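Local atomic coordinates of alkyl hydroperoxide reductase AhpD (PDB entry 6K40), a protein that probably acts as a peroxidase of the AhpD-like family, reducing peroxides as part of the antioxidant defence of Deinococcus radiodurans. Residues 47-52 and 184-189; 138-143 and 173-178. All blocks are in the same frame, centred on the assembly; numbering follows the deposited sequence.

Contact 1: 47-52 and 184-189; sequences FRAQAL and LGFVPN
The methyl group of A49 sits over one face of the F186 ring, and this is the tight part of the contact. CB of A49 comes within 3.4 Å of CE1 of F186, displaced from the middle of the ring toward that rim. Measured to the centroid, A49 CB lies 3.8 Å away and 26° off the ring normal, a CH-pi contact between a buried alanine and a buried phenylalanine. F186 gets its ring there with CG anti to the carbonyl carbon (chi1 -66°), its CB already pointing at 47-52. V180 and S181 of helix 161-184 and Y94 of helix 93-107 also touch the F186 side chain. The fold here is the all-helical one of the AhpD-like clan. Past helix 161-184, G185 is the first residue to leave helical geometry, with a positive phi that turns the chain, and the next residue, F186, drops its side chain against the short helix 45-49. Farther on, the N189 side chain hydrogen-bonds the backbone of N45 and V43, holding the same loop to the start of that short helix.

Q50 makes the looser side. It is partly exposed, its extended chain crosses the phenyl at about a right angle, and its amide plane is only 20° from that of the ring. OE1 of Q50 lies at the ring edge, in its plane, 3.7 Å from CE2 of F186, while CB of Q50 stands 3.9 Å from the same carbon. No hydrogen bond joins the two segments; a glycerol, probably from the crystallisation liquor, comes within about 4 Å of the Q50 side chain, nearest atoms.

Contact 2: 138-143 and 173-178; sequences KLTLRP and MFNMTN
N175 reaches across to T140 with its carboxamide, and the two side chains join helices 127-141 and 161-184 through one hydrogen bond. From CA, the CB of N175 already points toward 138-143, where CA of T140 is 6.7 Å from CA of N175. At CG, the carboxamide carbon, the distance has shrunk to 4.0 Å from both OG1 and CG2 of T140, and the amide forks over the two branches of the threonine. ND2 of N175 takes the hydroxyl branch: it donates to OG1 of T140 over 3.1 Å, with an N-H...O angle of 159° and the acceptor only 14° out of the amide plane. OD1 of N175 takes the methyl branch, 3.3 Å from CG2 of T140. With OG1 anti to its own carbonyl carbon (chi1 -61°), T140 brings the hydroxyl to the nitrogen and the methyl to the oxygen.

OG1 and ND2 each have a second hydrogen bond, and OD1 of N175 accepts one from ND2 of N90. The T140 hydroxyl is also bonded to the carbonyl of A136, one turn back in its own helix; ND2 of N175 likewise bonds the carbonyl of I171. The N90 bond brings in helix 76-90, whose V86 and N90 also touch T140, so the bridge between helices 127-141 and 161-184 lies against the end of a third helix in this all-helical fold.

Overall arrangement
From the N terminus the chain first reaches 47-52, on the short helix 45-49. It then runs through helices 54-69, 76-90, 93-107 and 110-118 to 138-143, the end of helix 127-141. Contact 2 closes the smaller loop: after 29 intervening residues, including helix 151-156, the chain returns in helix 161-184 at 173-178. A few residues later that helix ends, and 184-189 closes the larger loop of contact 1 over 131 residues. Contact 2 thus lies wholly within the span of contact 1. Helix 161-184 links both, paired with helix 127-141 in contact 2 and leading into the loop that meets helix 45-49 in contact 1; the centres are 20 Å apart.

Contact 1: 47-52 and 184-189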
ATOM      1  N   PHE A  47     -17.665  -7.812 -10.653  1.00 24.07           N
ATOM      2  CA  PHE A  47     -18.661  -8.230 -11.634  1.00 24.90           C
ATOM      3  C   PHE A  47     -19.910  -8.784 -10.967  1.00 25.48           C
ATOM      4  O   PHE A  47     -20.989  -8.773 -11.567  1.00 24.07           O
ATOM      5  CB  PHE A  47     -18.070  -9.283 -12.576  1.00 23.89           C
ATOM      6  CG  PHE A  47     -17.059  -8.739 -13.547  1.00 21.21           C
ATOM      7  CD1 PHE A  47     -16.805  -7.380 -13.626  1.00 19.31           C
ATOM      8  CD2 PHE A  47     -16.362  -9.596 -14.385  1.00 20.71           C
ATOM      9  CE1 PHE A  47     -15.871  -6.885 -14.523  1.00 18.56           C
ATOM     10  CE2 PHE A  47     -15.430  -9.109 -15.281  1.00 19.44           C
ATOM     11  CZ  PHE A  47     -15.186  -7.750 -15.351  1.00 18.45           C
ATOM     12  N   ARG A  48     -19.780  -9.300  -9.745  1.00 25.43           N
ATOM     13  CA  ARG A  48     -20.934  -9.772  -8.992  1.00 26.38           C
ATOM     14  C   ARG A  48     -21.580  -8.647  -8.194  1.00 25.67           C
ATOM     15  O   ARG A  48     -22.805  -8.488  -8.217  1.00 26.20           O
ATOM     16  CB  ARG A  48     -20.528 -10.906  -8.047  1.00 28.06           C
ATOM     17  CG  ARG A  48     -20.000 -12.150  -8.733  1.00 29.93           C
ATOM     18  CD  ARG A  48     -20.043 -13.341  -7.790  1.00 30.97           C
ATOM     19  NE  ARG A  48     -19.422 -14.524  -8.375  1.00 32.62           N
ATOM     20  CZ  ARG A  48     -20.034 -15.352  -9.216  1.00 34.53           C
ATOM     21  NH1 ARG A  48     -21.291 -15.133  -9.576  1.00 33.76           N
ATOM     22  NH2 ARG A  48     -19.387 -16.404  -9.697  1.00 36.71           N
ATOM     23  N   ALA A  49     -20.766  -7.852  -7.501  1.00 23.34           N
ATOM     24  CA  ALA A  49     -21.305  -6.873  -6.564  1.00 21.87           C
ATOM     25  C   ALA A  49     -21.925  -5.683  -7.287  1.00 22.73           C
ATOM     26  O   ALA A  49     -23.077  -5.318  -7.020  1.00 23.52           O
ATOM     27  CB  ALA A  49     -20.207  -6.416  -5.606  1.00 21.28           C
ATOM     28  N   GLN A  50     -21.179  -5.056  -8.200  1.00 22.55           N
ATOM     29  CA  GLN A  50     -21.674  -3.851  -8.852  1.00 20.38           C
ATOM     30  C   GLN A  50     -22.785  -4.129  -9.854  1.00 21.77           C
ATOM     31  O   GLN A  50     -23.447  -3.184 -10.296  1.00 22.25           O
ATOM     32  CB  GLN A  50     -20.520  -3.134  -9.550  1.00 20.44           C
ATOM     33  CG  GLN A  50     -20.701  -1.637  -9.670  1.00 20.11           C
ATOM     34  CD  GLN A  50     -19.466  -0.958 -10.219  1.00 19.81           C
ATOM     35  OE1 GLN A  50     -18.362  -1.150  -9.708  1.00 20.05           O
ATOM     36  NE2 GLN A  50     -19.642  -0.163 -11.266  1.00 19.75           N
ATOM     37  N   ALA A  51     -23.012  -5.388 -10.216  1.00 22.96           N
ATOM     38  CA  ALA A  51     -23.981  -5.732 -11.248  1.00 23.80           C
ATOM     39  C   ALA A  51     -25.415  -5.773 -10.736  1.00 24.84           C
ATOM     40  O   ALA A  51     -26.296  -6.234 -11.468  1.00 26.00           O
ATOM     41  CB  ALA A  51     -23.621  -7.077 -11.881  1.00 22.51           C
ATOM     42  N   LEU A  52     -25.669  -5.308  -9.509  1.00 23.96           N
ATOM     43  CA  LEU A  52     -27.034  -5.300  -8.993  1.00 23.42           C
ATOM     44  C   LEU A  52     -27.953  -4.474  -9.885  1.00 22.02           C
ATOM     45  O   LEU A  52     -29.125  -4.820 -10.069  1.00 22.43           O
ATOM     46  CB  LEU A  52     -27.048  -4.767  -7.561  1.00 24.55           C
ATOM     47  CG  LEU A  52     -28.404  -4.706  -6.853  1.00 24.69           C
ATOM     48  CD1 LEU A  52     -28.901  -6.104  -6.519  1.00 25.83           C
ATOM     49  CD2 LEU A  52     -28.321  -3.847  -5.599  1.00 22.76           C
ATOM     50  N   LEU A 184     -19.171   0.726  -1.063  1.00 16.94           N
ATOM     51  CA  LEU A 184     -20.026  -0.453  -1.025  1.00 17.86           C
ATOM     52  C   LEU A 184     -19.312  -1.707  -0.527  1.00 20.23           C
ATOM     53  O   LEU A 184     -19.891  -2.798  -0.582  1.00 20.46           O
ATOM     54  CB  LEU A 184     -20.628  -0.696  -2.405  1.00 19.35           C
ATOM     55  CG  LEU A 184     -21.412   0.503  -2.938  1.00 19.33           C
ATOM     56  CD1 LEU A 184     -21.909   0.222  -4.336  1.00 14.72           C
ATOM     57  CD2 LEU A 184     -22.564   0.849  -2.008  1.00 14.93           C
ATOM     58  N   GLY A 185     -18.089  -1.576  -0.023  1.00 19.59           N
ATOM     59  CA  GLY A 185     -17.406  -2.691   0.615  1.00 20.67           C
ATOM     60  C   GLY A 185     -17.047  -3.850  -0.290  1.00 21.47           C
ATOM     61  O   GLY A 185     -17.196  -5.012   0.111  1.00 20.74           O
ATOM     62  N   PHE A 186     -16.555  -3.568  -1.493  1.00 20.59           N
ATOM     63  CA  PHE A 186     -16.149  -4.628  -2.404  1.00 21.32           C
ATOM     64  C   PHE A 186     -14.853  -5.278  -1.923  1.00 22.54           C
ATOM     65  O   PHE A 186     -13.986  -4.629  -1.330  1.00 22.31           O
ATOM     66  CB  PHE A 186     -15.974  -4.077  -3.822  1.00 21.72           C
ATOM     67  CG  PHE A 186     -17.257  -3.598  -4.456  1.00 22.39           C
ATOM     68  CD1 PHE A 186     -18.476  -3.757  -3.810  1.00 22.23           C
ATOM     69  CD2 PHE A 186     -17.240  -2.989  -5.702  1.00 22.16           C
ATOM     70  CE1 PHE A 186     -19.650  -3.315  -4.392  1.00 22.52           C
ATOM     71  CE2 PHE A 186     -18.412  -2.547  -6.291  1.00 22.01           C
ATOM     72  CZ  PHE A 186     -19.619  -2.714  -5.636  1.00 23.43           C
ATOM     73  N   VAL A 187     -14.733  -6.579  -2.172  1.00 22.09           N
ATOM     74  CA  VAL A 187     -13.622  -7.386  -1.684  1.00 22.33           C
ATOM     75  C   VAL A 187     -12.903  -7.990  -2.884  1.00 20.48           C
ATOM     76  O   VAL A 187     -13.543  -8.649  -3.705  1.00 20.69           O
ATOM     77  CB  VAL A 187     -14.083  -8.497  -0.725  1.00 23.84           C
ATOM     78  CG1 VAL A 187     -12.885  -9.242  -0.162  1.00 23.81           C
ATOM     79  CG2 VAL A 187     -14.932  -7.910   0.391  1.00 25.06           C
ATOM     80  N   PRO A 188     -11.591  -7.807  -3.019  1.00 21.79           N
ATOM     81  CA  PRO A 188     -10.878  -8.399  -4.158  1.00 20.19           C
ATOM     82  C   PRO A 188     -10.755  -9.908  -4.023  1.00 20.35           C
ATOM     83  O   PRO A 188     -10.644 -10.452  -2.921  1.00 19.93           O
ATOM     84  CB  PRO A 188      -9.504  -7.723  -4.107  1.00 19.78           C
ATOM     85  CG  PRO A 188      -9.321  -7.351  -2.680  1.00 20.62           C
ATOM     86  CD  PRO A 188     -10.691  -7.065  -2.119  1.00 21.66           C
ATOM     87  N   ASN A 189     -10.773 -10.582  -5.170  1.00 19.93           N
ATOM     88  CA  ASN A 189     -10.643 -12.032  -5.190  1.00 21.57           C
ATOM     89  C   ASN A 189      -9.285 -12.450  -4.630  1.00 21.32           C
ATOM     90  O   ASN A 189      -8.285 -11.752  -4.839  1.00 20.88           O
ATOM     91  CB  ASN A 189     -10.802 -12.573  -6.613  1.00 22.74           C
ATOM     92  CG  ASN A 189     -12.142 -12.220  -7.228  1.00 22.01           C
ATOM     93  OD1 ASN A 189     -12.390 -11.070  -7.586  1.00 20.64           O
ATOM     94  ND2 ASN A 189     -13.012 -13.214  -7.360  1.00 17.13           N
TER

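Contact 2: 138-143 and 173-178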
ATOM      1  N   LYS A 138      -1.684  14.847  -8.077  1.00 17.89           N
ATOM      2  CA  LYS A 138      -2.301  16.163  -7.963  1.00 18.50           C
ATOM      3  C   LYS A 138      -3.776  16.116  -8.348  1.00 18.70           C
ATOM      4  O   LYS A 138      -4.620  16.707  -7.663  1.00 18.74           O
ATOM      5  CB  LYS A 138      -1.557  17.188  -8.818  1.00 18.75           C
ATOM      6  CG  LYS A 138      -1.815  18.616  -8.363  1.00 19.66           C
ATOM      7  CD  LYS A 138      -1.467  19.653  -9.418  1.00 20.70           C
ATOM      8  CE  LYS A 138      -2.158  20.976  -9.107  1.00 20.31           C
ATOM      9  NZ  LYS A 138      -1.446  22.155  -9.667  1.00 20.82           N
ATOM     10  N   LEU A 139      -4.107  15.408  -9.433  1.00 17.25           N
ATOM     11  CA  LEU A 139      -5.496  15.344  -9.879  1.00 16.70           C
ATOM     12  C   LEU A 139      -6.368  14.570  -8.899  1.00 16.79           C
ATOM     13  O   LEU A 139      -7.568  14.848  -8.787  1.00 16.81           O
ATOM     14  CB  LEU A 139      -5.576  14.725 -11.276  1.00 17.34           C
ATOM     15  CG  LEU A 139      -6.938  14.754 -11.980  1.00 18.63           C
ATOM     16  CD1 LEU A 139      -7.502  16.166 -12.036  1.00 19.57           C
ATOM     17  CD2 LEU A 139      -6.837  14.169 -13.379  1.00 18.73           C
ATOM     18  N   THR A 140      -5.789  13.607  -8.179  1.00 16.56           N
ATOM     19  CA  THR A 140      -6.558  12.868  -7.185  1.00 15.52           C
ATOM     20  C   THR A 140      -6.767  13.686  -5.916  1.00 16.15           C
ATOM     21  O   THR A 140      -7.881  13.728  -5.379  1.00 15.57           O
ATOM     22  CB  THR A 140      -5.864  11.548  -6.851  1.00 15.16           C
ATOM     23  OG1 THR A 140      -5.773  10.739  -8.029  1.00 17.12           O
ATOM     24  CG2 THR A 140      -6.644  10.787  -5.783  1.00 14.55           C
ATOM     25  N   LEU A 141      -5.718  14.345  -5.427  1.00 16.17           N
ATOM     26  CA  LEU A 141      -5.786  14.983  -4.120  1.00 16.28           C
ATOM     27  C   LEU A 141      -6.235  16.436  -4.174  1.00 18.74           C
ATOM     28  O   LEU A 141      -6.893  16.903  -3.237  1.00 22.14           O
ATOM     29  CB  LEU A 141      -4.419  14.906  -3.433  1.00 14.98           C
ATOM     30  CG  LEU A 141      -3.903  13.504  -3.110  1.00 15.87           C
ATOM     31  CD1 LEU A 141      -2.559  13.582  -2.398  1.00 15.80           C
ATOM     32  CD2 LEU A 141      -4.915  12.742  -2.270  1.00 14.74           C
ATOM     33  N   ARG A 142      -5.922  17.160  -5.245  1.00 19.10           N
ATOM     34  CA  ARG A 142      -6.232  18.588  -5.348  1.00 19.13           C
ATOM     35  C   ARG A 142      -6.832  18.913  -6.711  1.00 17.35           C
ATOM     36  O   ARG A 142      -6.268  19.700  -7.476  1.00 16.44           O
ATOM     37  CB  ARG A 142      -4.978  19.426  -5.097  1.00 22.70           C
ATOM     38  CG  ARG A 142      -4.409  19.300  -3.693  1.00 28.51           C
ATOM     39  CD  ARG A 142      -3.060  19.994  -3.575  1.00 33.71           C
ATOM     40  NE  ARG A 142      -1.983  19.232  -4.202  1.00 38.52           N
ATOM     41  CZ  ARG A 142      -1.121  19.735  -5.081  1.00 42.14           C
ATOM     42  NH1 ARG A 142      -1.207  21.008  -5.447  1.00 42.93           N
ATOM     43  NH2 ARG A 142      -0.171  18.965  -5.595  1.00 42.34           N
ATOM     44  N   PRO A 143      -7.995  18.340  -7.041  1.00 17.35           N
ATOM     45  CA  PRO A 143      -8.564  18.579  -8.380  1.00 18.45           C
ATOM     46  C   PRO A 143      -8.873  20.038  -8.665  1.00 22.36           C
ATOM     47  O   PRO A 143      -8.842  20.450  -9.831  1.00 26.11           O
ATOM     48  CB  PRO A 143      -9.842  17.727  -8.373  1.00 16.62           C
ATOM     49  CG  PRO A 143     -10.192  17.582  -6.933  1.00 15.72           C
ATOM     50  CD  PRO A 143      -8.879  17.501  -6.212  1.00 15.36           C
ATOM     51  N   MET A 173     -11.255   7.994 -13.785  1.00 16.33           N
ATOM     52  CA  MET A 173     -12.033   6.764 -13.712  1.00 19.96           C
ATOM     53  C   MET A 173     -11.654   5.939 -12.495  1.00 18.67           C
ATOM     54  O   MET A 173     -12.510   5.277 -11.898  1.00 19.06           O
ATOM     55  CB  MET A 173     -11.827   5.955 -14.995  1.00 25.87           C
ATOM     56  CG  MET A 173     -12.428   4.554 -15.006  1.00 31.61           C
ATOM     57  SD  MET A 173     -14.174   4.466 -14.559  1.00 37.64           S
ATOM     58  CE  MET A 173     -14.878   5.748 -15.583  1.00 36.52           C
ATOM     59  N   PHE A 174     -10.391   5.989 -12.083  1.00 17.53           N
ATOM     60  CA  PHE A 174     -10.056   5.267 -10.867  1.00 18.76           C
ATOM     61  C   PHE A 174     -10.442   6.059  -9.630  1.00 19.67           C
ATOM     62  O   PHE A 174     -10.779   5.459  -8.604  1.00 20.09           O
ATOM     63  CB  PHE A 174      -8.582   4.872 -10.875  1.00 16.81           C
ATOM     64  CG  PHE A 174      -8.335   3.623 -11.657  1.00 16.88           C
ATOM     65  CD1 PHE A 174      -8.634   2.387 -11.110  1.00 17.88           C
ATOM     66  CD2 PHE A 174      -7.886   3.685 -12.963  1.00 16.37           C
ATOM     67  CE1 PHE A 174      -8.446   1.232 -11.837  1.00 18.34           C
ATOM     68  CE2 PHE A 174      -7.696   2.533 -13.697  1.00 17.66           C
ATOM     69  CZ  PHE A 174      -7.981   1.302 -13.134  1.00 18.10           C
ATOM     70  N   ASN A 175     -10.474   7.391  -9.722  1.00 17.61           N
ATOM     71  CA  ASN A 175     -11.106   8.163  -8.655  1.00 16.30           C
ATOM     72  C   ASN A 175     -12.580   7.806  -8.505  1.00 20.06           C
ATOM     73  O   ASN A 175     -13.151   7.972  -7.420  1.00 20.39           O
ATOM     74  CB  ASN A 175     -10.940   9.657  -8.916  1.00 14.31           C
ATOM     75  CG  ASN A 175      -9.686  10.212  -8.284  1.00 15.38           C
ATOM     76  OD1 ASN A 175      -9.655  10.486  -7.083  1.00 15.24           O
ATOM     77  ND2 ASN A 175      -8.637  10.367  -9.083  1.00 15.71           N
ATOM     78  N   MET A 176     -13.212   7.321  -9.578  1.00 21.74           N
ATOM     79  CA  MET A 176     -14.599   6.865  -9.483  1.00 20.94           C
ATOM     80  C   MET A 176     -14.700   5.446  -8.917  1.00 17.79           C
ATOM     81  O   MET A 176     -15.513   5.179  -8.017  1.00 14.20           O
ATOM     82  CB  MET A 176     -15.274   6.912 -10.855  1.00 26.26           C
ATOM     83  CG  MET A 176     -16.557   6.101 -10.887  1.00 34.93           C
ATOM     84  SD  MET A 176     -16.932   5.295 -12.441  1.00 44.59           S
ATOM     85  CE  MET A 176     -17.767   6.614 -13.306  1.00 44.02           C
ATOM     86  N   THR A 177     -13.895   4.521  -9.447  1.00 17.14           N
ATOM     87  CA  THR A 177     -14.005   3.129  -9.015  1.00 19.68           C
ATOM     88  C   THR A 177     -13.574   2.962  -7.562  1.00 19.92           C
ATOM     89  O   THR A 177     -14.153   2.148  -6.832  1.00 20.32           O
ATOM     90  CB  THR A 177     -13.182   2.209  -9.921  1.00 22.65           C
ATOM     91  OG1 THR A 177     -11.791   2.550  -9.837  1.00 21.96           O
ATOM     92  CG2 THR A 177     -13.656   2.316 -11.366  1.00 22.67           C
ATOM     93  N   ASN A 178     -12.562   3.718  -7.123  1.00 20.50           N
ATOM     94  CA  ASN A 178     -12.187   3.711  -5.712  1.00 19.84           C
ATOM     95  C   ASN A 178     -13.379   4.059  -4.833  1.00 20.75           C
ATOM     96  O   ASN A 178     -13.646   3.389  -3.829  1.00 14.44           O
ATOM     97  CB  ASN A 178     -11.047   4.698  -5.467  1.00 17.42           C
ATOM     98  CG  ASN A 178      -9.747   4.261  -6.094  1.00 16.86           C
ATOM     99  OD1 ASN A 178      -8.780   5.021  -6.122  1.00 17.95           O
ATOM    100  ND2 ASN A 178      -9.713   3.035  -6.606  1.00 14.50           N
TER